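Local coordinates for proline iminopeptidase-related protein (Thermus thermophilus, PDB 2YYS) that is of unknown function but belongs to the peptidase S33 family of alpha/beta hydrolases and may therefore have peptidase activity, at residues L166-R169 / L170-T174; E227-G230 / T231-P234. One frame throughout, in Å; residues are numbered along the deposited sequence.

Contact 1. Residues L166-R169 / L170-T174; sequences LFDR and LMFPT
Leu-170, Met-171 and Phe-172 each donate a backbone N-H to the carbonyl four residues earlier, on Leu-166, Phe-167 and Asp-168, as helix 163-171 ends; the last bond, Phe-172 N to Asp-168 O at 2.9 Å, belongs to a residue already outside helical phi/psi. Met-171 stays extended beyond CG (chi2 -176°), which carries CE to 4.1 Å from CD1 of Phe-167. CB of Met-171 lies over one face of the Phe-172 ring, 3.8 Å above the plane and toward the rim. With an alanine in place of Met-171, the Phe-167 ring would probably lose its methyl neighbour and a gap would open beside Thr-231 and His-255. Asp-168 brings OD1 to the edge of the Phe-172 ring, in its plane and 3.8 Å from CE2, where ring hydrogens suit an acceptor. A water donates to both Arg-169 O and Phe-172 O, bridging carbonyls at the end of the helix. The chemistry thus differs by residue: Leu-166, Phe-167 and Leu-170 offer apolar side chains to Leu-138 of helix 131-141, whereas Asp-168 OD2 and the long Arg-169 form salt bridges with Lys-164 and Glu-161.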
ATOM      1  N   LEU A 166       1.030  18.723   5.484  1.00 23.91           N
ATOM      2  CA  LEU A 166       1.035  18.614   4.030  1.00 23.53           C
ATOM      3  C   LEU A 166       0.378  17.316   3.573  1.00 22.63           C
ATOM      4  O   LEU A 166      -0.459  17.328   2.684  1.00 21.70           O
ATOM      5  CB  LEU A 166       2.454  18.702   3.483  1.00 23.61           C
ATOM      6  CG  LEU A 166       3.153  20.052   3.622  1.00 25.36           C
ATOM      7  CD1 LEU A 166       4.600  19.919   3.169  1.00 26.50           C
ATOM      8  CD2 LEU A 166       2.464  21.143   2.837  1.00 25.62           C
ATOM      9  N   PHE A 167       0.765  16.196   4.169  1.00 22.45           N
ATOM     10  CA  PHE A 167       0.177  14.909   3.789  1.00 22.45           C
ATOM     11  C   PHE A 167      -1.324  14.880   4.096  1.00 22.25           C
ATOM     12  O   PHE A 167      -2.085  14.309   3.333  1.00 21.43           O
ATOM     13  CB  PHE A 167       0.907  13.726   4.453  1.00 22.51           C
ATOM     14  CG  PHE A 167       2.148  13.273   3.710  1.00 23.15           C
ATOM     15  CD1 PHE A 167       2.048  12.605   2.493  1.00 24.36           C
ATOM     16  CD2 PHE A 167       3.412  13.520   4.225  1.00 23.75           C
ATOM     17  CE1 PHE A 167       3.192  12.193   1.806  1.00 23.35           C
ATOM     18  CE2 PHE A 167       4.554  13.109   3.545  1.00 24.69           C
ATOM     19  CZ  PHE A 167       4.446  12.446   2.339  1.00 24.45           C
ATOM     20  N   ASP A 168      -1.750  15.527   5.182  1.00 22.29           N
ATOM     21  CA  ASP A 168      -3.171  15.551   5.559  1.00 22.77           C
ATOM     22  C   ASP A 168      -4.003  16.244   4.464  1.00 22.60           C
ATOM     23  O   ASP A 168      -5.101  15.802   4.121  1.00 21.72           O
ATOM     24  CB  ASP A 168      -3.392  16.297   6.891  1.00 22.88           C
ATOM     25  CG  ASP A 168      -3.139  15.426   8.142  1.00 24.24           C
ATOM     26  OD1 ASP A 168      -2.845  14.209   8.035  1.00 23.48           O
ATOM     27  OD2 ASP A 168      -3.223  15.912   9.300  1.00 25.45           O
ATOM     28  N   ARG A 169      -3.455  17.326   3.917  1.00 22.60           N
ATOM     29  CA  ARG A 169      -4.114  18.074   2.844  1.00 23.19           C
ATOM     30  C   ARG A 169      -4.259  17.230   1.572  1.00 21.63           C
ATOM     31  O   ARG A 169      -5.325  17.199   0.943  1.00 21.74           O
ATOM     32  CB  ARG A 169      -3.327  19.349   2.541  1.00 23.84           C
ATOM     33  CG  ARG A 169      -4.172  20.511   2.114  1.00 28.00           C
ATOM     34  CD  ARG A 169      -3.402  21.842   2.048  1.00 31.59           C
ATOM     35  NE  ARG A 169      -2.943  22.202   3.379  1.00 32.81           N
ATOM     36  CZ  ARG A 169      -1.766  22.736   3.682  1.00 33.37           C
ATOM     37  NH1 ARG A 169      -0.857  23.032   2.755  1.00 33.40           N
ATOM     38  NH2 ARG A 169      -1.506  22.988   4.950  1.00 34.06           N
ATOM     39  N   LEU A 170      -3.183  16.548   1.200  1.00 20.05           N
ATOM     40  CA  LEU A 170      -3.201  15.658   0.042  1.00 19.16           C
ATOM     41  C   LEU A 170      -4.139  14.468   0.260  1.00 18.13           C
ATOM     42  O   LEU A 170      -4.879  14.076  -0.636  1.00 16.58           O
ATOM     43  CB  LEU A 170      -1.783  15.165  -0.271  1.00 19.16           C
ATOM     44  CG  LEU A 170      -0.763  16.250  -0.607  1.00 19.09           C
ATOM     45  CD1 LEU A 170       0.558  15.611  -0.984  1.00 20.05           C
ATOM     46  CD2 LEU A 170      -1.238  17.162  -1.736  1.00 19.25           C
ATOM     47  N   MET A 171      -4.128  13.921   1.467  1.00 17.70           N
ATOM     48  CA  MET A 171      -4.841  12.668   1.752  1.00 18.04           C
ATOM     49  C   MET A 171      -6.336  12.782   2.080  1.00 18.42           C
ATOM     50  O   MET A 171      -7.107  11.855   1.792  1.00 18.10           O
ATOM     51  CB  MET A 171      -4.159  11.944   2.907  1.00 18.20           C
ATOM     52  CG  MET A 171      -2.813  11.322   2.550  1.00 17.43           C
ATOM     53  SD  MET A 171      -2.171  10.401   3.920  1.00 18.07           S
ATOM     54  CE  MET A 171      -0.754   9.640   3.210  1.00 18.65           C
ATOM     55  N   PHE A 172      -6.744  13.895   2.692  1.00 18.87           N
ATOM     56  CA  PHE A 172      -8.076  14.006   3.297  1.00 19.25           C
ATOM     57  C   PHE A 172      -8.848  15.202   2.738  1.00 19.40           C
ATOM     58  O   PHE A 172      -8.588  16.341   3.121  1.00 19.64           O
ATOM     59  CB  PHE A 172      -7.965  14.127   4.826  1.00 19.77           C
ATOM     60  CG  PHE A 172      -7.345  12.926   5.483  1.00 18.83           C
ATOM     61  CD1 PHE A 172      -8.004  11.710   5.493  1.00 19.01           C
ATOM     62  CD2 PHE A 172      -6.091  13.008   6.064  1.00 18.37           C
ATOM     63  CE1 PHE A 172      -7.431  10.600   6.091  1.00 19.42           C
ATOM     64  CE2 PHE A 172      -5.508  11.896   6.657  1.00 18.23           C
ATOM     65  CZ  PHE A 172      -6.177  10.698   6.672  1.00 18.40           C
ATOM     66  N   PRO A 173      -9.777  14.951   1.823  1.00 19.71           N
ATOM     67  CA  PRO A 173     -10.618  16.033   1.279  1.00 20.18           C
ATOM     68  C   PRO A 173     -11.537  16.689   2.315  1.00 21.22           C
ATOM     69  O   PRO A 173     -11.849  17.863   2.139  1.00 20.85           O
ATOM     70  CB  PRO A 173     -11.452  15.337   0.202  1.00 19.80           C
ATOM     71  CG  PRO A 173     -11.415  13.866   0.564  1.00 19.49           C
ATOM     72  CD  PRO A 173     -10.085  13.646   1.206  1.00 18.92           C
ATOM     73  N   THR A 174     -11.967  15.947   3.344  1.00 21.85           N
ATOM     74  CA  THR A 174     -12.785  16.501   4.433  1.00 22.29           C
ATOM     75  C   THR A 174     -12.168  16.327   5.816  1.00 23.40           C
ATOM     76  O   THR A 174     -11.571  15.280   6.115  1.00 22.61           O
ATOM     77  CB  THR A 174     -14.152  15.824   4.493  1.00 22.38           C
ATOM     78  OG1 THR A 174     -13.989  14.438   4.825  1.00 20.25           O
ATOM     79  CG2 THR A 174     -14.864  15.852   3.122  1.00 22.53           C
TER
HETATM   80  O   HOH W   1      -7.339  18.630   1.785  1.00 33.21           O

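Contact 2. Residues E227-G230 / T231-P234; sequences ERDG and TSYP
Asp-229 and Thr-231 meet through two side-chain rotations: chi1 of -177° turns the aspartate CG opposite its own amide nitrogen, and chi1 of 71° sets the threonine OG1 between its backbone N and carbonyl carbon. The hydroxyl donates to Asp-229 OD1 over 2.6 Å, arriving on the syn side and near the carboxylate plane. Thr-231 N reaches the same oxygen at 3.1 Å, but from above that plane, so two donors of one residue grip OD1 and limit the carboxylate's rotation. This backbone bond closes an Asx turn, for which an aspartate has the right side-chain length, and threonine adds the second donor.

The carbonyl of Asp-229 is shared as well. Tyr-233 N approaches almost straight along the C=O direction at 2.9 Å, while Ser-232 N, 3.2 Å from the same O, sits well above the carbonyl plane. Small Gly-230 and Thr-231 occupy the corners of the resulting type I turn. Ser-232 packs its CB 3.4 Å from Asp-229 OD2. Tyr-233 places CD2 3.5 Å from Glu-227 O, and a water donates to both Glu-227 O and Tyr-233 O, lying at the ring edge in its plane. Three further hydrogen bonds tie the side chains to their surroundings: Thr-231 OG1 with Trp-128 NE1, Ser-232 OG with Pro-127 O, and the phenol OH of Tyr-233 with Glu-237.

Asp-229 OD2 is thereby presented to His-255 ND1, with which it is hydrogen-bonded. An aspartate in the loop after strand 221-226, paired with a histidine from the loop after the last strand, 247-250, matches the acid and histidine positions of the alpha/beta-hydrolase catalytic triad, although catalysis by this protein is not established.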
ATOM      1  N   GLU A 227     -10.333  10.345  -6.409  1.00 18.82           N
ATOM      2  CA  GLU A 227     -10.126  11.530  -7.247  1.00 19.80           C
ATOM      3  C   GLU A 227      -9.395  12.661  -6.539  1.00 18.81           C
ATOM      4  O   GLU A 227      -8.661  13.435  -7.170  1.00 18.41           O
ATOM      5  CB  GLU A 227     -11.485  12.038  -7.686  1.00 20.63           C
ATOM      6  CG  GLU A 227     -11.478  13.225  -8.618  1.00 24.87           C
ATOM      7  CD  GLU A 227     -12.898  13.720  -8.807  1.00 31.26           C
ATOM      8  OE1 GLU A 227     -13.474  14.286  -7.817  1.00 34.32           O
ATOM      9  OE2 GLU A 227     -13.431  13.460  -9.920  1.00 33.60           O
ATOM     10  N   ARG A 228      -9.621  12.761  -5.232  1.00 18.22           N
ATOM     11  CA  ARG A 228      -9.015  13.802  -4.400  1.00 18.57           C
ATOM     12  C   ARG A 228      -7.859  13.330  -3.521  1.00 17.70           C
ATOM     13  O   ARG A 228      -7.482  13.993  -2.560  1.00 17.48           O
ATOM     14  CB  ARG A 228     -10.115  14.480  -3.581  1.00 19.13           C
ATOM     15  CG  ARG A 228     -11.126  15.193  -4.502  1.00 22.49           C
ATOM     16  CD  ARG A 228     -12.194  16.021  -3.799  1.00 26.55           C
ATOM     17  NE  ARG A 228     -11.639  17.133  -3.028  1.00 31.00           N
ATOM     18  CZ  ARG A 228     -12.360  17.956  -2.258  1.00 35.67           C
ATOM     19  NH1 ARG A 228     -13.682  17.808  -2.166  1.00 36.24           N
ATOM     20  NH2 ARG A 228     -11.763  18.931  -1.573  1.00 36.51           N
ATOM     21  N   ASP A 229      -7.283  12.187  -3.874  1.00 17.72           N
ATOM     22  CA  ASP A 229      -6.068  11.692  -3.229  1.00 16.96           C
ATOM     23  C   ASP A 229      -4.887  12.358  -3.922  1.00 17.34           C
ATOM     24  O   ASP A 229      -4.429  11.901  -4.970  1.00 16.95           O
ATOM     25  CB  ASP A 229      -6.003  10.175  -3.358  1.00 17.19           C
ATOM     26  CG  ASP A 229      -4.807   9.563  -2.659  1.00 16.52           C
ATOM     27  OD1 ASP A 229      -3.979  10.308  -2.099  1.00 15.47           O
ATOM     28  OD2 ASP A 229      -4.616   8.332  -2.643  1.00 16.22           O
ATOM     29  N   GLY A 230      -4.430  13.470  -3.352  1.00 17.28           N
ATOM     30  CA  GLY A 230      -3.289  14.191  -3.879  1.00 17.35           C
ATOM     31  C   GLY A 230      -1.942  13.483  -3.762  1.00 17.20           C
ATOM     32  O   GLY A 230      -0.957  14.014  -4.269  1.00 17.83           O
ATOM     33  N   THR A 231      -1.890  12.321  -3.100  1.00 17.05           N
ATOM     34  CA  THR A 231      -0.684  11.489  -3.068  1.00 16.61           C
ATOM     35  C   THR A 231      -0.613  10.440  -4.171  1.00 16.87           C
ATOM     36  O   THR A 231       0.419   9.790  -4.324  1.00 17.52           O
ATOM     37  CB  THR A 231      -0.520  10.753  -1.719  1.00 16.59           C
ATOM     38  OG1 THR A 231      -1.497   9.711  -1.588  1.00 14.76           O
ATOM     39  CG2 THR A 231      -0.748  11.667  -0.540  1.00 17.03           C
ATOM     40  N   SER A 232      -1.695  10.262  -4.924  1.00 16.89           N
ATOM     41  CA  SER A 232      -1.789   9.192  -5.921  1.00 16.73           C
ATOM     42  C   SER A 232      -2.394   9.626  -7.260  1.00 16.83           C
ATOM     43  O   SER A 232      -1.928   9.189  -8.296  1.00 16.44           O
ATOM     44  CB  SER A 232      -2.636   8.039  -5.371  1.00 16.72           C
ATOM     45  OG  SER A 232      -2.592   6.907  -6.226  1.00 16.33           O
ATOM     46  N   TYR A 233      -3.449  10.444  -7.224  1.00 16.88           N
ATOM     47  CA  TYR A 233      -4.180  10.866  -8.420  1.00 17.14           C
ATOM     48  C   TYR A 233      -3.805  12.305  -8.776  1.00 17.45           C
ATOM     49  O   TYR A 233      -3.697  13.143  -7.872  1.00 18.26           O
ATOM     50  CB  TYR A 233      -5.708  10.749  -8.201  1.00 17.13           C
ATOM     51  CG  TYR A 233      -6.480  10.847  -9.498  1.00 17.53           C
ATOM     52  CD1 TYR A 233      -6.576   9.755 -10.347  1.00 18.34           C
ATOM     53  CD2 TYR A 233      -7.046  12.050  -9.912  1.00 18.08           C
ATOM     54  CE1 TYR A 233      -7.226   9.849 -11.567  1.00 18.83           C
ATOM     55  CE2 TYR A 233      -7.715  12.148 -11.134  1.00 18.88           C
ATOM     56  CZ  TYR A 233      -7.791  11.042 -11.954  1.00 19.26           C
ATOM     57  OH  TYR A 233      -8.426  11.106 -13.166  1.00 20.17           O
ATOM     58  N   PRO A 234      -3.640  12.646 -10.059  1.00 17.27           N
ATOM     59  CA  PRO A 234      -3.893  11.786 -11.225  1.00 17.25           C
ATOM     60  C   PRO A 234      -2.759  10.879 -11.724  1.00 17.42           C
ATOM     61  O   PRO A 234      -2.959  10.268 -12.771  1.00 16.61           O
ATOM     62  CB  PRO A 234      -4.217  12.810 -12.328  1.00 17.05           C
ATOM     63  CG  PRO A 234      -3.411  14.025 -11.972  1.00 16.82           C
ATOM     64  CD  PRO A 234      -3.255  14.010 -10.468  1.00 17.14           C
TER
HETATM   65  O   HOH W   2      -6.144  14.065  -6.577  1.00 17.87           O

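Overall arrangement
Contact 1 is a surface helix end about 17 Å from the centre of the chain, while contact 2 is a partly buried loop whose centre lies about 10 Å from that of contact 1. Helix 163-171 is one of the helices inserted between strands 119-125 and 221-226, as in the lid of many alpha/beta hydrolases; 227-234 follows the second of these strands in the central sheet. The two meet directly: Leu-170 O and Gly-230 N are probably hydrogen-bonded at 2.8 Å, and Thr-231 CG2 packs against Leu-170 and Met-171. Contact 1 combines helical bonds with apolar packing, its charged side chains pairing with residues outside it, contact 2 a dense polar network; His-255 touches both.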